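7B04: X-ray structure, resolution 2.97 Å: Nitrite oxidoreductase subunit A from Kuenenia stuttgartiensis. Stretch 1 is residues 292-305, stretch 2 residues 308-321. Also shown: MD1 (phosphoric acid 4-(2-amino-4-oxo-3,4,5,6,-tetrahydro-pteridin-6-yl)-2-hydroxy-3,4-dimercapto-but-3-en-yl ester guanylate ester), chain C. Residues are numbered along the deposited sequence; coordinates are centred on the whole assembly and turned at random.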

# COMPACT_ATOMS: atom_id res chain seq x y z
N ASP B 292 -7.65 -16.82 12.68
CA ASP B 292 -6.42 -16.99 11.91
C ASP B 292 -6.83 -17.15 10.45
O ASP B 292 -7.50 -18.12 10.10
CB ASP B 292 -5.62 -18.20 12.39
CG ASP B 292 -5.08 -18.02 13.79
OD1 ASP B 292 -4.81 -16.87 14.19
OD2 ASP B 292 -4.90 -19.04 14.49
N MET B 293 -6.40 -16.22 9.60
CA MET B 293 -6.96 -16.11 8.26
C MET B 293 -6.66 -17.29 7.35
O MET B 293 -7.18 -17.33 6.24
CB MET B 293 -6.54 -14.79 7.61
CG MET B 293 -6.64 -13.62 8.56
SD MET B 293 -6.33 -12.02 7.80
CE MET B 293 -7.54 -12.03 6.48
N ASN B 294 -5.79 -18.23 7.73
CA ASN B 294 -5.76 -19.45 6.93
C ASN B 294 -7.11 -20.17 7.00
O ASN B 294 -7.47 -20.93 6.08
CB ASN B 294 -4.60 -20.36 7.33
CG ASN B 294 -4.64 -20.76 8.78
OD1 ASN B 294 -5.50 -20.32 9.54
ND2 ASN B 294 -3.70 -21.61 9.18
N ASP B 295 -7.87 -19.95 8.08
CA ASP B 295 -9.17 -20.59 8.25
C ASP B 295 -10.19 -20.10 7.23
O ASP B 295 -11.05 -20.87 6.80
CB ASP B 295 -9.66 -20.33 9.68
CG ASP B 295 -10.93 -21.10 10.06
OD1 ASP B 295 -11.71 -21.52 9.19
OD2 ASP B 295 -11.15 -21.29 11.28
N VAL B 296 -10.09 -18.83 6.79
CA VAL B 296 -11.08 -18.34 5.83
C VAL B 296 -11.04 -19.15 4.54
O VAL B 296 -12.07 -19.33 3.87
CB VAL B 296 -10.94 -16.82 5.58
CG1 VAL B 296 -9.58 -16.44 5.13
CG2 VAL B 296 -11.94 -16.37 4.57
N ARG B 297 -9.87 -19.70 4.18
CA ARG B 297 -9.82 -20.50 2.96
C ARG B 297 -10.57 -21.82 3.11
O ARG B 297 -10.72 -22.55 2.12
CB ARG B 297 -8.36 -20.78 2.57
CG ARG B 297 -8.18 -21.20 1.10
CD ARG B 297 -6.71 -21.23 0.67
NE ARG B 297 -6.00 -22.41 1.16
CZ ARG B 297 -4.72 -22.66 0.92
NH1 ARG B 297 -4.15 -23.76 1.41
NH2 ARG B 297 -4.00 -21.82 0.19
N PHE B 298 -11.05 -22.14 4.32
CA PHE B 298 -11.99 -23.24 4.49
C PHE B 298 -13.41 -22.85 4.12
O PHE B 298 -14.24 -23.74 3.88
CB PHE B 298 -11.96 -23.74 5.94
CG PHE B 298 -10.70 -24.45 6.33
CD1 PHE B 298 -9.85 -24.97 5.36
CD2 PHE B 298 -10.36 -24.61 7.66
CE1 PHE B 298 -8.69 -25.63 5.72
CE2 PHE B 298 -9.20 -25.27 8.02
CZ PHE B 298 -8.36 -25.78 7.05
N SER B 299 -13.72 -21.56 4.07
CA SER B 299 -15.08 -21.11 3.79
C SER B 299 -15.48 -21.45 2.36
O SER B 299 -14.66 -21.39 1.44
CB SER B 299 -15.20 -19.60 4.02
OG SER B 299 -14.96 -19.27 5.37
N LYS B 300 -16.75 -21.82 2.17
CA LYS B 300 -17.28 -22.11 0.85
C LYS B 300 -18.27 -21.07 0.32
O LYS B 300 -18.46 -21.00 -0.90
CB LYS B 300 -17.93 -23.50 0.83
CG LYS B 300 -16.93 -24.60 1.16
CD LYS B 300 -15.73 -24.53 0.22
CE LYS B 300 -14.67 -25.57 0.57
NZ LYS B 300 -13.45 -25.44 -0.28
N LEU B 301 -18.93 -20.30 1.18
CA LEU B 301 -19.57 -19.06 0.76
C LEU B 301 -19.12 -17.98 1.72
O LEU B 301 -19.51 -17.98 2.90
CB LEU B 301 -21.10 -19.16 0.72
CG LEU B 301 -21.72 -17.78 0.46
CD1 LEU B 301 -21.86 -17.50 -1.03
CD2 LEU B 301 -23.06 -17.62 1.16
N LEU B 302 -18.33 -17.05 1.21
CA LEU B 302 -17.67 -16.04 2.01
C LEU B 302 -18.27 -14.67 1.70
O LEU B 302 -18.21 -14.22 0.56
CB LEU B 302 -16.17 -16.06 1.73
CG LEU B 302 -15.44 -14.98 2.47
CD1 LEU B 302 -15.74 -15.24 3.90
CD2 LEU B 302 -14.03 -15.24 2.22
N ILE B 303 -18.79 -14.01 2.73
CA ILE B 303 -19.51 -12.75 2.58
C ILE B 303 -18.70 -11.62 3.19
O ILE B 303 -18.20 -11.73 4.31
CB ILE B 303 -20.91 -12.83 3.22
CG1 ILE B 303 -21.76 -13.88 2.50
CG2 ILE B 303 -21.60 -11.47 3.19
CD1 ILE B 303 -22.98 -14.30 3.28
N GLN B 304 -18.58 -10.52 2.44
CA GLN B 304 -17.79 -9.35 2.84
C GLN B 304 -18.71 -8.14 2.77
O GLN B 304 -19.25 -7.83 1.71
CB GLN B 304 -16.58 -9.16 1.91
CG GLN B 304 -15.33 -9.94 2.28
CD GLN B 304 -14.50 -10.32 1.07
OE1 GLN B 304 -15.04 -10.62 -0.00
NE2 GLN B 304 -13.18 -10.31 1.22
N THR B 305 -18.89 -7.45 3.90
CA THR B 305 -19.85 -6.35 3.97
C THR B 305 -19.21 -4.98 4.14
O THR B 305 -19.54 -4.06 3.40
CB THR B 305 -20.90 -6.64 5.07
OG1 THR B 305 -22.04 -5.77 4.91
CG2 THR B 305 -20.35 -6.47 6.46
N ASN B 308 -12.43 -4.08 2.95
CA ASN B 308 -11.60 -4.30 1.75
C ASN B 308 -10.50 -5.28 2.15
O ASN B 308 -9.41 -4.85 2.42
CB ASN B 308 -10.92 -3.02 1.28
CG ASN B 308 -10.85 -2.92 -0.22
OD1 ASN B 308 -10.77 -3.93 -0.90
ND2 ASN B 308 -10.92 -1.72 -0.73
N LEU B 309 -10.78 -6.57 2.06
CA LEU B 309 -9.79 -7.60 2.46
C LEU B 309 -8.56 -7.51 1.56
O LEU B 309 -7.47 -7.72 2.04
CB LEU B 309 -10.46 -8.97 2.41
CG LEU B 309 -10.22 -9.88 3.61
CD1 LEU B 309 -9.89 -9.11 4.86
CD2 LEU B 309 -11.39 -10.79 3.86
N ILE B 310 -8.76 -7.23 0.27
CA ILE B 310 -7.72 -7.09 -0.77
C ILE B 310 -6.77 -5.93 -0.49
O ILE B 310 -5.63 -6.08 -0.81
CB ILE B 310 -8.37 -6.97 -2.15
CG1 ILE B 310 -8.86 -8.32 -2.65
CG2 ILE B 310 -7.42 -6.33 -3.12
CD1 ILE B 310 -9.21 -9.24 -1.56
N GLU B 311 -7.23 -4.80 0.04
CA GLU B 311 -6.28 -3.71 0.22
C GLU B 311 -5.83 -3.52 1.66
O GLU B 311 -4.87 -2.77 1.89
CB GLU B 311 -6.87 -2.35 -0.20
CG GLU B 311 -7.44 -2.16 -1.57
CD GLU B 311 -7.72 -0.69 -1.79
OE1 GLU B 311 -7.20 0.13 -1.01
OE2 GLU B 311 -8.47 -0.33 -2.73
N ASN B 312 -6.47 -4.16 2.63
CA ASN B 312 -6.17 -3.86 4.02
C ASN B 312 -5.76 -5.06 4.85
O ASN B 312 -5.55 -4.91 6.06
CB ASN B 312 -7.39 -3.17 4.66
CG ASN B 312 -7.70 -1.84 4.00
OD1 ASN B 312 -6.81 -1.02 3.76
ND2 ASN B 312 -8.97 -1.61 3.69
N LYS B 313 -5.67 -6.25 4.27
CA LYS B 313 -5.04 -7.40 4.90
C LYS B 313 -4.25 -8.15 3.83
O LYS B 313 -4.33 -9.38 3.71
CB LYS B 313 -6.06 -8.30 5.60
CG LYS B 313 -6.90 -7.59 6.66
CD LYS B 313 -6.44 -7.89 8.08
CE LYS B 313 -7.04 -6.91 9.09
NZ LYS B 313 -6.88 -5.49 8.68
N MET B 314 -3.48 -7.40 3.04
CA MET B 314 -2.93 -7.93 1.80
C MET B 314 -2.09 -9.20 1.97
O MET B 314 -2.24 -10.12 1.15
CB MET B 314 -2.17 -6.82 1.06
CG MET B 314 -1.26 -5.93 1.88
SD MET B 314 -0.49 -4.61 0.94
CE MET B 314 -1.97 -3.75 0.49
N PRO B 315 -1.17 -9.31 2.95
CA PRO B 315 -0.36 -10.55 3.00
C PRO B 315 -1.18 -11.80 3.25
O PRO B 315 -0.73 -12.89 2.87
CB PRO B 315 0.64 -10.28 4.13
CG PRO B 315 0.10 -9.14 4.87
CD PRO B 315 -0.68 -8.32 3.93
N GLU B 316 -2.37 -11.68 3.82
CA GLU B 316 -3.22 -12.84 4.05
C GLU B 316 -4.40 -12.88 3.09
O GLU B 316 -5.25 -13.77 3.19
CB GLU B 316 -3.76 -12.85 5.48
CG GLU B 316 -2.85 -12.23 6.52
CD GLU B 316 -1.78 -13.17 7.03
OE1 GLU B 316 -1.67 -14.29 6.48
OE2 GLU B 316 -1.06 -12.81 7.98
N ALA B 317 -4.45 -11.94 2.15
CA ALA B 317 -5.58 -11.87 1.23
C ALA B 317 -5.65 -13.10 0.34
O ALA B 317 -6.74 -13.52 -0.07
CB ALA B 317 -5.50 -10.60 0.39
N HIS B 318 -4.51 -13.73 0.06
CA HIS B 318 -4.52 -14.91 -0.79
C HIS B 318 -5.39 -16.02 -0.21
O HIS B 318 -5.87 -16.88 -0.96
CB HIS B 318 -3.10 -15.42 -1.01
CG HIS B 318 -2.55 -16.20 0.15
ND1 HIS B 318 -2.72 -17.56 0.28
CD2 HIS B 318 -1.83 -15.80 1.22
CE1 HIS B 318 -2.14 -17.97 1.39
NE2 HIS B 318 -1.59 -16.92 1.98
N TRP B 319 -5.62 -16.00 1.10
CA TRP B 319 -6.55 -16.95 1.70
C TRP B 319 -7.99 -16.74 1.23
O TRP B 319 -8.78 -17.69 1.22
CB TRP B 319 -6.47 -16.85 3.23
CG TRP B 319 -5.11 -17.15 3.80
CD1 TRP B 319 -4.25 -16.26 4.37
CD2 TRP B 319 -4.46 -18.42 3.84
NE1 TRP B 319 -3.10 -16.90 4.77
CE2 TRP B 319 -3.21 -18.23 4.46
CE3 TRP B 319 -4.82 -19.71 3.42
CZ2 TRP B 319 -2.32 -19.28 4.67
CZ3 TRP B 319 -3.93 -20.74 3.63
CH2 TRP B 319 -2.69 -20.52 4.24
N VAL B 320 -8.35 -15.51 0.83
CA VAL B 320 -9.69 -15.27 0.31
C VAL B 320 -9.75 -15.38 -1.21
O VAL B 320 -10.69 -15.96 -1.75
CB VAL B 320 -10.27 -13.92 0.80
CG1 VAL B 320 -9.54 -12.73 0.23
CG2 VAL B 320 -11.71 -13.81 0.38
N THR B 321 -8.76 -14.81 -1.91
CA THR B 321 -8.76 -14.86 -3.37
C THR B 321 -8.81 -16.30 -3.87
O THR B 321 -9.34 -16.56 -4.96
CB THR B 321 -7.53 -14.16 -3.94
OG1 THR B 321 -6.34 -14.84 -3.50
CG2 THR B 321 -7.48 -12.71 -3.47
PB MD1 C . -11.32 -1.70 6.61
O3B MD1 C . -12.03 -0.22 6.60
O1B MD1 C . -11.36 -2.29 5.22
O2B MD1 C . -12.07 -2.61 7.56
O3A MD1 C . -9.76 -1.54 7.10
C10 MD1 C . -9.46 -1.18 8.43
C11 MD1 C . -8.14 -1.89 8.86
O11 MD1 C . -7.24 -1.95 7.53
C12 MD1 C . -7.64 -1.28 9.94
S12 MD1 C . -8.78 -0.66 11.20
C13 MD1 C . -6.14 -1.08 10.28
S13 MD1 C . -5.79 -0.22 11.85
C14 MD1 C . -5.01 -1.44 9.47
N15 MD1 C . -5.13 -0.49 8.19
C16 MD1 C . -4.33 -0.91 7.11
C15 MD1 C . -3.59 0.05 6.25
O14 MD1 C . -3.65 1.22 6.46
N17 MD1 C . -2.77 -0.47 5.12
C17 MD1 C . -2.69 -1.99 4.85
N16 MD1 C . -1.89 -2.49 3.75
N18 MD1 C . -3.45 -2.97 5.72
C20 MD1 C . -4.25 -2.48 6.82
N8 MD1 C . -4.97 -3.34 7.66
C7 MD1 C . -4.82 -2.91 9.20
PA MD1 C . -12.50 0.59 5.24
O1A MD1 C . -12.68 2.04 5.60
O2A MD1 C . -11.43 0.44 4.19
O5' MD1 C . -13.93 0.01 4.65
C5' MD1 C . -13.91 -1.11 3.81
C4' MD1 C . -15.02 -1.00 2.70
O4' MD1 C . -16.43 -0.74 3.31
C1' MD1 C . -17.01 0.37 2.38
N9 MD1 C . -18.10 1.13 3.03
C4 MD1 C . -19.26 0.54 3.28
N3 MD1 C . -19.75 -0.85 3.03
C2 MD1 C . -21.10 -1.23 3.42
N2 MD1 C . -21.57 -2.58 3.18
N1 MD1 C . -21.97 -0.26 4.05
C6 MD1 C . -21.50 1.07 4.28
O6 MD1 C . -22.21 1.86 4.80
C5 MD1 C . -20.08 1.46 3.87
N7 MD1 C . -19.40 2.60 3.97
C8 MD1 C . -18.17 2.41 3.45
C2' MD1 C . -15.98 1.10 2.18
O2' MD1 C . -16.17 1.95 1.01
C3' MD1 C . -14.78 -0.01 1.92
O3' MD1 C . -14.82 -0.48 0.54

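No hydrogen bond joins the two stretches; the contact, which buries 628 Å² counted over both sides, rests on side-chain packing centred on the indole of Trp-319. Asn-294 lies over one face of that indole: its CB sits 3.5 Å from the centroid of the six-membered ring and only 8° off the ring normal, a CH-pi contact in which a weakly polarised C-H group meets the pi cloud. The carboxamide of Asn-294 leads away from the ring, and its ND2 is hydrogen-bonded elsewhere in the structure. Asn-294 CA comes within 3.5 Å of Trp-319 CD2, so backbone as well as side chain covers the ring.

The backbones come closest here, with Arg-297 CA and Trp-319 CA 5.0 Å apart. A type I turn from Asp-292 to Asp-295, closed by Asp-295 N to Asp-292 O at 2.8 Å, overlaps the start of residues 293-298, which have helical phi/psi without the regular bonds. They pack against the helix that includes Trp-319, kinked where the N atoms of Trp-319 and Val-320 lack a bond to the turn before; each bonds instead three residues back, Trp-319 N to Glu-316 O at 3.1 Å and Val-320 N to Ala-317 O at 2.7 Å.

Arg-297 lays its guanidinium beside the indole, with Trp-319 CZ3 over one guanidinium face and 3.4 Å from Arg-297 CZ. Such a pairing brings a flat cation near an electron-rich ring while leaving its N-H groups free to bond in their own plane; NH2 finds a partner just outside the stretches. At the indole nitrogen, Trp-319 NE1 makes a weak hydrogen bond to Glu-316 OE1 at 3.4 Å, within stretch 2.

Met-293 reaches along stretch 2 from Leu-309 to Trp-319. Its SD lies 3.6 Å from Glu-316 CB, its CE reaches Leu-309 CD1 and Lys-313 CB, each at 4.1 Å, and its CB lies 4.2 Å from Trp-319 CD1, so the thioether packs against aliphatic carbon even where the partner residue is charged. Val-296 adds CG1 at 3.7 Å from Trp-319 CB.

Farther along, the strand 301-304 contributes Leu-302, whose CD2 meets Val-320 CG2 at 3.3 Å, a tight apolar contact, and Gln-304, whose NE2 lies 3.2 Å from Leu-309 CD2, where a methyl group offers no acceptor.

The MD1 cofactor bridges the stretches: its N2 bonds weakly to Thr-305 O at 2.5 Å, while its phosphate O1B accepts from Asn-308 N at 3.1 Å and Asn-312 ND2 at 2.9 Å.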